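Local coordinates for protein peptidoglycan N-acetylglucosamine deacetylase (Bacillus cereus, PDB 5N1P) that removes acetyl groups from the N-acetylglucosamine residues of peptidoglycan, using a bound divalent metal such as zinc, at residues K24-I35 with E49-S60; P99-N107 with V198-M206. All coordinates share one frame; numbering follows the deposited sequence.

Overall arrangement
Interaction 1 is complete in the chain before the first residue of interaction 2; their centres lie about 21 Å apart, and the chain's centre lies between them. Interaction 1 pairs the parallel strands 31-34 and 55-58 inside the main sheet of the NodB-homology (CE4) fold. Interaction 2 holds the loop between strand 95-96 and helix 108-116 against the C-terminal tail, nearer the surface. They meet at the active site, where the ring of Pro-99 packs on the backbone of His-59 and on Ser-60. Both touch the bound hydroxamate: interaction 1 supplies a zinc-binding histidine, interaction 2 a wall of the pocket.

Interaction 1: residues K24-I35 with E49-S60; sequences KQHDAKATFFLI and ENAEGHYVGMHS. With ZN (zinc ion), chain F; 8GK (~{N}-oxidanylnaphthalene-1-carboxamide), chain E.
Phe-32 and Glu-49 lie flat on one another, the carboxylate stacked on the ring with its plane only 15° away and CD 3.5 Å from ring atom CG. They belong to a right-handed beta-alpha-beta crossover of the CE4 fold: strand 31-34 leads through two helices into the parallel neighbour 55-58. The extended chain of Glu-49 also lays its CG over the ring, a CH-pi contact. Its OE1 is buried among Phe-32 CB and the methyls of Leu-34 and has no polar partner, so a raised pKa is possible.

The same Phe-32 ring turns its edge to the face of His-54 in an offset edge-to-face pair, planes at 78°. ND1 of His-54 takes the N-H of Ala-30 at 2.9 Å, in the plane of the imidazole. Beyond it the strands alternate bonds, from Tyr-55 N to Ala-30 O through to His-59 N on Leu-34 O. Leu-34 CD1 meets Val-56 CG1 at 3.5 Å, crossing it at a slant.

Just past strand 55-58, His-59 swings CG anti to its own N (chi1 -164°) and turns to the metal that Asp-10 and His-63 also bind. Arg-97 O takes ND1, fixing the ring's rotation, while NE2 sits 2.1 Å from the zinc.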
loop_
_atom_site.group_PDB
_atom_site.type_symbol
_atom_site.label_atom_id
_atom_site.label_comp_id
_atom_site.label_asym_id
_atom_site.label_seq_id
_atom_site.Cartn_x
_atom_site.Cartn_y
_atom_site.Cartn_z
ATOM N N LYS A 24 10.012 -11.950 4.324
ATOM C CA LYS A 24 11.010 -12.856 3.756
ATOM C C LYS A 24 10.977 -14.231 4.420
ATOM O O LYS A 24 11.093 -15.254 3.742
ATOM C CB LYS A 24 12.412 -12.255 3.878
ATOM C CG LYS A 24 13.500 -13.106 3.230
ATOM C CD LYS A 24 14.877 -12.506 3.441
ATOM C CE LYS A 24 15.014 -11.165 2.738
ATOM N NZ LYS A 24 16.409 -10.647 2.815
ATOM N N GLN A 25 10.809 -14.250 5.740
ATOM C CA GLN A 25 10.755 -15.500 6.506
ATOM C C GLN A 25 9.538 -16.357 6.152
ATOM O O GLN A 25 9.534 -17.569 6.394
ATOM C CB GLN A 25 10.768 -15.190 8.004
ATOM C CG GLN A 25 12.139 -14.754 8.519
ATOM C CD GLN A 25 12.074 -14.024 9.849
ATOM O OE1 GLN A 25 11.022 -13.961 10.483
ATOM N NE2 GLN A 25 13.204 -13.472 10.278
ATOM N N HIS A 26 8.516 -15.732 5.568
ATOM C CA HIS A 26 7.331 -16.463 5.112
ATOM C C HIS A 26 7.229 -16.485 3.586
ATOM O O HIS A 26 6.196 -16.877 3.041
ATOM C CB HIS A 26 6.052 -15.853 5.690
ATOM C CG HIS A 26 5.944 -15.954 7.180
ATOM N ND1 HIS A 26 6.545 -15.053 8.034
ATOM C CD2 HIS A 26 5.290 -16.839 7.968
ATOM C CE1 HIS A 26 6.272 -15.383 9.282
ATOM N NE2 HIS A 26 5.513 -16.465 9.271
ATOM N N ASP A 27 8.300 -16.068 2.913
ATOM C CA ASP A 27 8.351 -15.984 1.452
ATOM C C ASP A 27 7.111 -15.312 0.874
ATOM O O ASP A 27 6.528 -15.779 -0.105
ATOM C CB ASP A 27 8.538 -17.376 0.841
ATOM C CG ASP A 27 9.884 -17.986 1.189
ATOM O OD1 ASP A 27 10.919 -17.368 0.857
ATOM O OD2 ASP A 27 9.911 -19.078 1.797
ATOM N N ALA A 28 6.707 -14.216 1.503
ATOM C CA ALA A 28 5.563 -13.446 1.048
ATOM C C ALA A 28 6.052 -12.180 0.360
ATOM O O ALA A 28 7.049 -11.600 0.780
ATOM C CB ALA A 28 4.659 -13.095 2.212
ATOM N N LYS A 29 5.358 -11.772 -0.698
ATOM C CA LYS A 29 5.675 -10.534 -1.404
ATOM C C LYS A 29 4.521 -9.569 -1.177
ATOM O O LYS A 29 3.366 -9.982 -1.096
ATOM C CB LYS A 29 5.896 -10.784 -2.898
ATOM C CG LYS A 29 7.036 -11.752 -3.229
ATOM C CD LYS A 29 8.359 -11.286 -2.648
ATOM C CE LYS A 29 9.540 -12.013 -3.304
ATOM N NZ LYS A 29 9.568 -13.459 -2.958
ATOM N N ALA A 30 4.826 -8.284 -1.057
ATOM C CA ALA A 30 3.822 -7.300 -0.697
ATOM C C ALA A 30 4.017 -6.028 -1.503
ATOM O O ALA A 30 4.886 -5.967 -2.383
ATOM C CB ALA A 30 3.896 -7.003 0.797
ATOM N N THR A 31 3.199 -5.021 -1.198
ATOM C CA THR A 31 3.189 -3.767 -1.949
ATOM C C THR A 31 3.289 -2.617 -0.961
ATOM O O THR A 31 2.615 -2.628 0.061
ATOM C CB THR A 31 1.901 -3.671 -2.792
ATOM O OG1 THR A 31 1.876 -4.760 -3.731
ATOM C CG2 THR A 31 1.802 -2.343 -3.540
ATOM N N PHE A 32 4.141 -1.635 -1.255
ATOM C CA PHE A 32 4.388 -0.514 -0.357
ATOM C C PHE A 32 4.066 0.787 -1.055
ATOM O O PHE A 32 4.499 0.986 -2.181
ATOM C CB PHE A 32 5.862 -0.487 0.089
ATOM C CG PHE A 32 6.234 -1.627 0.988
ATOM C CD1 PHE A 32 6.614 -2.850 0.463
ATOM C CD2 PHE A 32 6.147 -1.489 2.361
ATOM C CE1 PHE A 32 6.925 -3.909 1.293
ATOM C CE2 PHE A 32 6.470 -2.538 3.205
ATOM C CZ PHE A 32 6.859 -3.755 2.669
ATOM N N PHE A 33 3.348 1.684 -0.384
ATOM C CA PHE A 33 2.998 2.982 -0.953
ATOM C C PHE A 33 3.625 4.062 -0.089
ATOM O O PHE A 33 3.267 4.229 1.079
ATOM C CB PHE A 33 1.467 3.140 -1.041
ATOM C CG PHE A 33 0.829 2.212 -2.038
ATOM C CD1 PHE A 33 0.999 2.417 -3.405
ATOM C CD2 PHE A 33 0.040 1.151 -1.607
ATOM C CE1 PHE A 33 0.390 1.588 -4.329
ATOM C CE2 PHE A 33 -0.568 0.298 -2.537
ATOM C CZ PHE A 33 -0.389 0.514 -3.890
ATOM N N LEU A 34 4.607 4.750 -0.664
ATOM C CA LEU A 34 5.533 5.563 0.106
ATOM C C LEU A 34 5.237 7.051 0.020
ATOM O O LEU A 34 4.833 7.552 -1.030
ATOM C CB LEU A 34 6.958 5.313 -0.387
ATOM C CG LEU A 34 7.410 3.847 -0.464
ATOM C CD1 LEU A 34 8.902 3.833 -0.816
ATOM C CD2 LEU A 34 7.132 3.152 0.855
ATOM N N ILE A 35 5.496 7.751 1.121
ATOM C CA ILE A 35 5.365 9.207 1.181
ATOM C C ILE A 35 6.718 9.836 0.890
ATOM O O ILE A 35 7.730 9.391 1.411
ATOM C CB ILE A 35 4.857 9.656 2.546
ATOM C CG1 ILE A 35 3.425 9.147 2.746
ATOM C CG2 ILE A 35 4.941 11.172 2.667
ATOM C CD1 ILE A 35 2.825 9.488 4.099
ATOM N N GLU A 49 13.042 -2.733 -0.134
ATOM C CA GLU A 49 11.686 -3.134 -0.519
ATOM C C GLU A 49 11.664 -3.645 -1.952
ATOM O O GLU A 49 11.169 -4.744 -2.227
ATOM C CB GLU A 49 10.706 -1.964 -0.360
ATOM C CG GLU A 49 10.349 -1.700 1.102
ATOM C CD GLU A 49 9.540 -0.428 1.322
ATOM O OE1 GLU A 49 9.120 0.218 0.337
ATOM O OE2 GLU A 49 9.327 -0.086 2.506
ATOM N N ASN A 50 12.226 -2.848 -2.860
ATOM C CA ASN A 50 12.229 -3.186 -4.265
ATOM C C ASN A 50 13.119 -4.398 -4.577
ATOM O O ASN A 50 12.751 -5.249 -5.385
ATOM C CB ASN A 50 12.673 -1.969 -5.079
ATOM C CG ASN A 50 12.798 -2.275 -6.542
ATOM O OD1 ASN A 50 13.912 -2.352 -7.080
ATOM N ND2 ASN A 50 11.669 -2.478 -7.196
ATOM N N ALA A 51 14.270 -4.483 -3.914
ATOM C CA ALA A 51 15.217 -5.569 -4.152
ATOM C C ALA A 51 14.697 -6.920 -3.695
ATOM O O ALA A 51 15.106 -7.957 -4.229
ATOM C CB ALA A 51 16.539 -5.273 -3.456
ATOM N N GLU A 52 13.809 -6.913 -2.710
ATOM C CA GLU A 52 13.340 -8.164 -2.123
ATOM C C GLU A 52 11.999 -8.597 -2.699
ATOM O O GLU A 52 11.307 -9.432 -2.122
ATOM C CB GLU A 52 13.296 -8.036 -0.593
ATOM C CG GLU A 52 14.716 -7.783 -0.065
ATOM C CD GLU A 52 14.841 -7.740 1.446
ATOM O OE1 GLU A 52 13.836 -7.934 2.148
ATOM O OE2 GLU A 52 15.971 -7.518 1.930
ATOM N N GLY A 53 11.659 -8.043 -3.859
ATOM C CA GLY A 53 10.549 -8.543 -4.644
ATOM C C GLY A 53 9.227 -7.845 -4.422
ATOM O O GLY A 53 8.203 -8.246 -4.975
ATOM N N HIS A 54 9.230 -6.798 -3.606
ATOM C CA HIS A 54 7.987 -6.105 -3.322
ATOM C C HIS A 54 7.768 -4.986 -4.309
ATOM O O HIS A 54 8.712 -4.474 -4.901
ATOM C CB HIS A 54 7.998 -5.559 -1.894
ATOM C CG HIS A 54 8.397 -6.589 -0.890
ATOM N ND1 HIS A 54 7.594 -7.661 -0.571
ATOM C CD2 HIS A 54 9.536 -6.732 -0.174
ATOM C CE1 HIS A 54 8.217 -8.416 0.325
ATOM N NE2 HIS A 54 9.394 -7.876 0.575
ATOM N N TYR A 55 6.514 -4.608 -4.484
ATOM C CA TYR A 55 6.224 -3.472 -5.335
ATOM C C TYR A 55 6.306 -2.173 -4.536
ATOM O O TYR A 55 5.728 -2.069 -3.472
ATOM C CB TYR A 55 4.837 -3.598 -5.968
ATOM C CG TYR A 55 4.605 -2.500 -6.974
ATOM C CD1 TYR A 55 4.013 -1.300 -6.585
ATOM C CD2 TYR A 55 4.990 -2.648 -8.291
ATOM C CE1 TYR A 55 3.813 -0.271 -7.501
ATOM C CE2 TYR A 55 4.786 -1.626 -9.226
ATOM C CZ TYR A 55 4.192 -0.456 -8.818
ATOM O OH TYR A 55 3.980 0.555 -9.735
ATOM N N VAL A 56 7.029 -1.196 -5.075
ATOM C CA VAL A 56 7.107 0.130 -4.475
ATOM C C VAL A 56 6.347 1.143 -5.330
ATOM O O VAL A 56 6.689 1.375 -6.485
ATOM C CB VAL A 56 8.553 0.599 -4.320
ATOM C CG1 VAL A 56 8.575 2.002 -3.785
ATOM C CG2 VAL A 56 9.318 -0.363 -3.400
ATOM N N GLY A 57 5.307 1.723 -4.744
ATOM C CA GLY A 57 4.498 2.730 -5.418
ATOM C C GLY A 57 4.396 4.006 -4.605
ATOM O O GLY A 57 5.068 4.164 -3.587
ATOM N N MET A 58 3.526 4.911 -5.052
ATOM C CA MET A 58 3.486 6.269 -4.516
ATOM C C MET A 58 2.263 6.537 -3.644
ATOM O O MET A 58 1.162 6.094 -3.966
ATOM C CB MET A 58 3.488 7.296 -5.653
ATOM C CG MET A 58 4.840 7.452 -6.350
ATOM S SD MET A 58 5.202 6.180 -7.568
ATOM C CE MET A 58 3.817 6.418 -8.679
ATOM N N HIS A 59 2.466 7.307 -2.578
ATOM C CA HIS A 59 1.369 7.690 -1.666
ATOM C C HIS A 59 1.345 9.202 -1.421
ATOM O O HIS A 59 0.770 9.647 -0.436
ATOM C CB HIS A 59 1.496 6.946 -0.335
ATOM C CG HIS A 59 0.256 6.964 0.517
ATOM N ND1 HIS A 59 -1.012 6.780 0.007
ATOM C CD2 HIS A 59 0.110 7.078 1.860
ATOM C CE1 HIS A 59 -1.889 6.795 1.000
ATOM N NE2 HIS A 59 -1.236 6.980 2.135
ATOM N N SER A 60 1.969 9.949 -2.335
ATOM C CA SER A 60 1.989 11.417 -2.421
ATOM C C SER A 60 3.144 12.046 -1.631
ATOM O O SER A 60 3.981 11.344 -1.047
ATOM C CB SER A 60 0.659 12.046 -1.974
ATOM O OG SER A 60 0.607 12.262 -0.564
HETATM ZN ZN ZN F . -1.934 7.292 4.126
HETATM C C1 8GK E . -4.794 6.336 3.892
HETATM C C2 8GK E . -6.197 6.468 4.385
HETATM C C3 8GK E . -6.437 7.298 5.470
HETATM C C4 8GK E . -7.735 7.457 5.941
HETATM C C5 8GK E . -8.796 6.797 5.320
HETATM C C6 8GK E . -8.553 5.968 4.231
HETATM C C7 8GK E . -7.250 5.809 3.761
HETATM C C8 8GK E . -7.959 8.285 7.033
HETATM C C9 8GK E . -6.904 8.947 7.657
HETATM C C10 8GK E . -5.607 8.782 7.185
HETATM C C11 8GK E . -5.380 7.959 6.090
HETATM O O12 8GK E . -4.299 7.322 3.385
HETATM N N13 8GK E . -4.102 5.206 4.033
HETATM O O14 8GK E . -2.727 5.327 4.235
HETATM O O HOH W 1 -2.550 7.185 6.334
#

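Interaction 2: residues P99-N107 with V198-M206; sequences PYGSMPGLN and VNFWHDNRM. With 8GK (~{N}-oxidanylnaphthalene-1-carboxamide), chain E.
Trp-201 lies with one face under the sulfur end of Met-103: CE stands 3.6 Å from the centroid of the six-membered ring, and SD is over the same face in a Met-aromatic contact. The methionine chain, bent at both chi2 (80°) and chi3 (66°), curls back to bring its tip there. In the plane of the indole, NE1 donates to Ser-102 O at 2.9 Å, though it comes from above the carbonyl plane. Leu-106 N reaches that oxygen from the opposite face, so two bonds grip it.

This is the close-packed part. The serine's OG touches Trp-201 CD1 at 3.3 Å and is hydrogen-bonded to Asp-123, which also takes the N-H of Phe-200. The segment 99-107 is a pocket loop of the CE4 domain, and its other end faces the bound hydroxamate: Tyr-100 N donates to the inhibitor's O12 at 3.0 Å, and Tyr-100 CE1 lies 3.3 Å from its C10.

Met-103 covers the indole face from the solvent side, and its CB packs on Phe-200 CB at 3.8 Å. The contact thins out at Pro-104, exposed and adding little to it. On the inner side Leu-106 CD1 meets Met-206 CE loosely, at 4.2 Å. Past the tryptophan, Arg-205 grips Asp-203 side-on, NE to OD1 and NH2 to OD2, each on a syn lone pair, and Arg-111 of helix 108-116 binds OD2 too.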
loop_
_atom_site.group_PDB
_atom_site.type_symbol
_atom_site.label_atom_id
_atom_site.label_comp_id
_atom_site.label_asym_id
_atom_site.label_seq_id
_atom_site.Cartn_x
_atom_site.Cartn_y
_atom_site.Cartn_z
ATOM N N PRO A 99 -4.105 8.997 -0.738
ATOM C CA PRO A 99 -4.390 9.282 0.663
ATOM C C PRO A 99 -5.899 9.465 0.877
ATOM O O PRO A 99 -6.551 10.150 0.093
ATOM C CB PRO A 99 -3.624 10.577 0.909
ATOM C CG PRO A 99 -2.453 10.492 -0.027
ATOM C CD PRO A 99 -3.005 9.823 -1.264
ATOM N N TYR A 100 -6.431 8.834 1.920
ATOM C CA TYR A 100 -7.857 8.874 2.271
ATOM C C TYR A 100 -8.737 8.132 1.263
ATOM O O TYR A 100 -9.972 8.188 1.345
ATOM C CB TYR A 100 -8.347 10.324 2.453
ATOM C CG TYR A 100 -7.422 11.094 3.361
ATOM C CD1 TYR A 100 -7.398 10.852 4.738
ATOM C CD2 TYR A 100 -6.535 12.019 2.845
ATOM C CE1 TYR A 100 -6.520 11.540 5.566
ATOM C CE2 TYR A 100 -5.657 12.700 3.662
ATOM C CZ TYR A 100 -5.651 12.454 5.018
ATOM O OH TYR A 100 -4.755 13.134 5.818
ATOM N N GLY A 101 -8.112 7.402 0.343
ATOM C CA GLY A 101 -8.864 6.665 -0.669
ATOM C C GLY A 101 -9.336 7.574 -1.796
ATOM O O GLY A 101 -9.337 8.789 -1.653
ATOM N N SER A 102 -9.757 6.990 -2.913
ATOM C CA SER A 102 -10.117 7.793 -4.090
ATOM C C SER A 102 -11.483 8.459 -4.026
ATOM O O SER A 102 -11.758 9.357 -4.825
ATOM C CB SER A 102 -10.067 6.937 -5.359
ATOM O OG SER A 102 -11.054 5.923 -5.328
ATOM N N MET A 103 -12.334 8.018 -3.103
ATOM C CA MET A 103 -13.732 8.459 -3.049
ATOM C C MET A 103 -13.995 9.310 -1.810
ATOM O O MET A 103 -13.840 8.827 -0.692
ATOM C CB MET A 103 -14.662 7.240 -3.047
ATOM C CG MET A 103 -16.121 7.557 -2.801
ATOM S SD MET A 103 -16.856 8.139 -4.324
ATOM C CE MET A 103 -16.761 6.676 -5.368
ATOM N N PRO A 104 -14.443 10.561 -1.994
ATOM C CA PRO A 104 -14.840 11.193 -3.256
ATOM C C PRO A 104 -13.770 12.089 -3.879
ATOM O O PRO A 104 -14.063 12.754 -4.876
ATOM C CB PRO A 104 -16.043 12.035 -2.831
ATOM C CG PRO A 104 -15.647 12.503 -1.452
ATOM C CD PRO A 104 -14.795 11.404 -0.836
ATOM N N GLY A 105 -12.568 12.109 -3.307
ATOM C CA GLY A 105 -11.521 13.039 -3.707
ATOM C C GLY A 105 -11.132 13.066 -5.178
ATOM O O GLY A 105 -11.016 14.141 -5.776
ATOM N N LEU A 106 -10.915 11.894 -5.763
ATOM C CA LEU A 106 -10.490 11.815 -7.160
ATOM C C LEU A 106 -11.688 11.945 -8.085
ATOM O O LEU A 106 -12.237 10.949 -8.554
ATOM C CB LEU A 106 -9.760 10.500 -7.446
ATOM C CG LEU A 106 -8.268 10.356 -7.165
ATOM C CD1 LEU A 106 -7.805 9.042 -7.787
ATOM C CD2 LEU A 106 -7.443 11.538 -7.692
ATOM N N ASN A 107 -12.087 13.180 -8.351
ATOM C CA ASN A 107 -13.232 13.440 -9.220
ATOM C C ASN A 107 -12.936 13.147 -10.693
ATOM O O ASN A 107 -11.810 12.801 -11.058
ATOM C CB ASN A 107 -13.686 14.892 -9.071
ATOM C CG ASN A 107 -12.559 15.872 -9.302
ATOM O OD1 ASN A 107 -11.962 15.902 -10.374
ATOM N ND2 ASN A 107 -12.266 16.687 -8.297
ATOM N N VAL A 198 -8.722 -1.963 -9.064
ATOM C CA VAL A 198 -9.197 -2.028 -7.686
ATOM C C VAL A 198 -9.342 -0.597 -7.202
ATOM O O VAL A 198 -8.420 -0.029 -6.616
ATOM C CB VAL A 198 -8.240 -2.793 -6.748
ATOM C CG1 VAL A 198 -8.864 -2.899 -5.340
ATOM C CG2 VAL A 198 -7.965 -4.175 -7.295
ATOM N N ASN A 199 -10.492 0.004 -7.473
ATOM C CA ASN A 199 -10.707 1.363 -6.984
ATOM C C ASN A 199 -12.184 1.597 -6.698
ATOM O O ASN A 199 -13.059 0.941 -7.271
ATOM C CB ASN A 199 -10.144 2.412 -7.967
ATOM C CG ASN A 199 -10.892 2.473 -9.286
ATOM O OD1 ASN A 199 -11.975 3.062 -9.376
ATOM N ND2 ASN A 199 -10.308 1.888 -10.326
ATOM N N PHE A 200 -12.440 2.537 -5.797
ATOM C CA PHE A 200 -13.788 2.772 -5.284
ATOM C C PHE A 200 -14.722 3.337 -6.347
ATOM O O PHE A 200 -15.941 3.227 -6.212
ATOM C CB PHE A 200 -13.729 3.716 -4.075
ATOM C CG PHE A 200 -13.053 3.122 -2.872
ATOM C CD1 PHE A 200 -13.262 1.791 -2.523
ATOM C CD2 PHE A 200 -12.208 3.894 -2.082
ATOM C CE1 PHE A 200 -12.639 1.235 -1.410
ATOM C CE2 PHE A 200 -11.583 3.354 -0.965
ATOM C CZ PHE A 200 -11.787 2.020 -0.630
ATOM N N TRP A 201 -14.174 3.934 -7.402
ATOM C CA TRP A 201 -15.000 4.471 -8.488
ATOM C C TRP A 201 -15.397 3.406 -9.491
ATOM O O TRP A 201 -16.213 3.662 -10.368
ATOM C CB TRP A 201 -14.264 5.596 -9.229
ATOM C CG TRP A 201 -14.142 6.841 -8.421
ATOM C CD1 TRP A 201 -13.095 7.201 -7.624
ATOM C CD2 TRP A 201 -15.114 7.878 -8.303
ATOM N NE1 TRP A 201 -13.357 8.408 -7.014
ATOM C CE2 TRP A 201 -14.590 8.848 -7.424
ATOM C CE3 TRP A 201 -16.386 8.085 -8.853
ATOM C CZ2 TRP A 201 -15.282 10.009 -7.089
ATOM C CZ3 TRP A 201 -17.071 9.242 -8.521
ATOM C CH2 TRP A 201 -16.518 10.188 -7.646
ATOM N N HIS A 202 -14.801 2.219 -9.375
ATOM C CA HIS A 202 -14.964 1.171 -10.382
ATOM C C HIS A 202 -14.656 1.753 -11.761
ATOM O O HIS A 202 -15.324 1.462 -12.749
ATOM C CB HIS A 202 -16.374 0.565 -10.324
ATOM C CG HIS A 202 -16.704 -0.064 -9.002
ATOM N ND1 HIS A 202 -17.964 -0.534 -8.692
ATOM C CD2 HIS A 202 -15.942 -0.292 -7.907
ATOM C CE1 HIS A 202 -17.960 -1.030 -7.468
ATOM N NE2 HIS A 202 -16.746 -0.890 -6.965
ATOM N N ASP A 203 -13.639 2.609 -11.792
ATOM C CA ASP A 203 -13.154 3.225 -13.022
ATOM C C ASP A 203 -12.128 2.285 -13.637
ATOM O O ASP A 203 -11.028 2.137 -13.109
ATOM C CB ASP A 203 -12.546 4.602 -12.724
ATOM C CG ASP A 203 -12.129 5.359 -13.984
ATOM O OD1 ASP A 203 -11.973 4.736 -15.053
ATOM O OD2 ASP A 203 -11.935 6.588 -13.888
ATOM N N ASN A 204 -12.483 1.641 -14.745
ATOM C CA ASN A 204 -11.638 0.577 -15.268
ATOM C C ASN A 204 -10.461 1.087 -16.074
ATOM O O ASN A 204 -9.684 0.296 -16.607
ATOM C CB ASN A 204 -12.472 -0.393 -16.098
ATOM C CG ASN A 204 -13.385 -1.233 -15.233
ATOM O OD1 ASN A 204 -13.013 -1.611 -14.121
ATOM N ND2 ASN A 204 -14.587 -1.517 -15.726
ATOM N N ARG A 205 -10.316 2.406 -16.133
ATOM C CA ARG A 205 -9.190 3.013 -16.841
ATOM C C ARG A 205 -7.960 3.207 -15.958
ATOM O O ARG A 205 -6.866 3.444 -16.460
ATOM C CB ARG A 205 -9.593 4.361 -17.421
ATOM C CG ARG A 205 -10.721 4.303 -18.431
ATOM C CD ARG A 205 -11.179 5.710 -18.713
ATOM N NE ARG A 205 -11.313 6.446 -17.461
ATOM C CZ ARG A 205 -11.182 7.763 -17.345
ATOM N NH1 ARG A 205 -10.915 8.503 -18.417
ATOM N NH2 ARG A 205 -11.318 8.336 -16.157
ATOM N N MET A 206 -8.134 3.132 -14.646
ATOM C CA MET A 206 -6.989 3.329 -13.764
ATOM C C MET A 206 -6.771 2.123 -12.861
ATOM O O MET A 206 -5.956 2.181 -11.945
ATOM C CB MET A 206 -7.140 4.614 -12.938
ATOM C CG MET A 206 -8.364 4.702 -12.059
ATOM S SD MET A 206 -8.575 6.361 -11.345
ATOM C CE MET A 206 -9.630 5.927 -9.965
HETATM C C1 8GK E . -4.794 6.336 3.892
HETATM C C2 8GK E . -6.197 6.468 4.385
HETATM C C3 8GK E . -6.437 7.298 5.470
HETATM C C4 8GK E . -7.735 7.457 5.941
HETATM C C5 8GK E . -8.796 6.797 5.320
HETATM C C6 8GK E . -8.553 5.968 4.231
HETATM C C7 8GK E . -7.250 5.809 3.761
HETATM C C8 8GK E . -7.959 8.285 7.033
HETATM C C9 8GK E . -6.904 8.947 7.657
HETATM C C10 8GK E . -5.607 8.782 7.185
HETATM C C11 8GK E . -5.380 7.959 6.090
HETATM O O12 8GK E . -4.299 7.322 3.385
HETATM N N13 8GK E . -4.102 5.206 4.033
HETATM O O14 8GK E . -2.727 5.327 4.235
#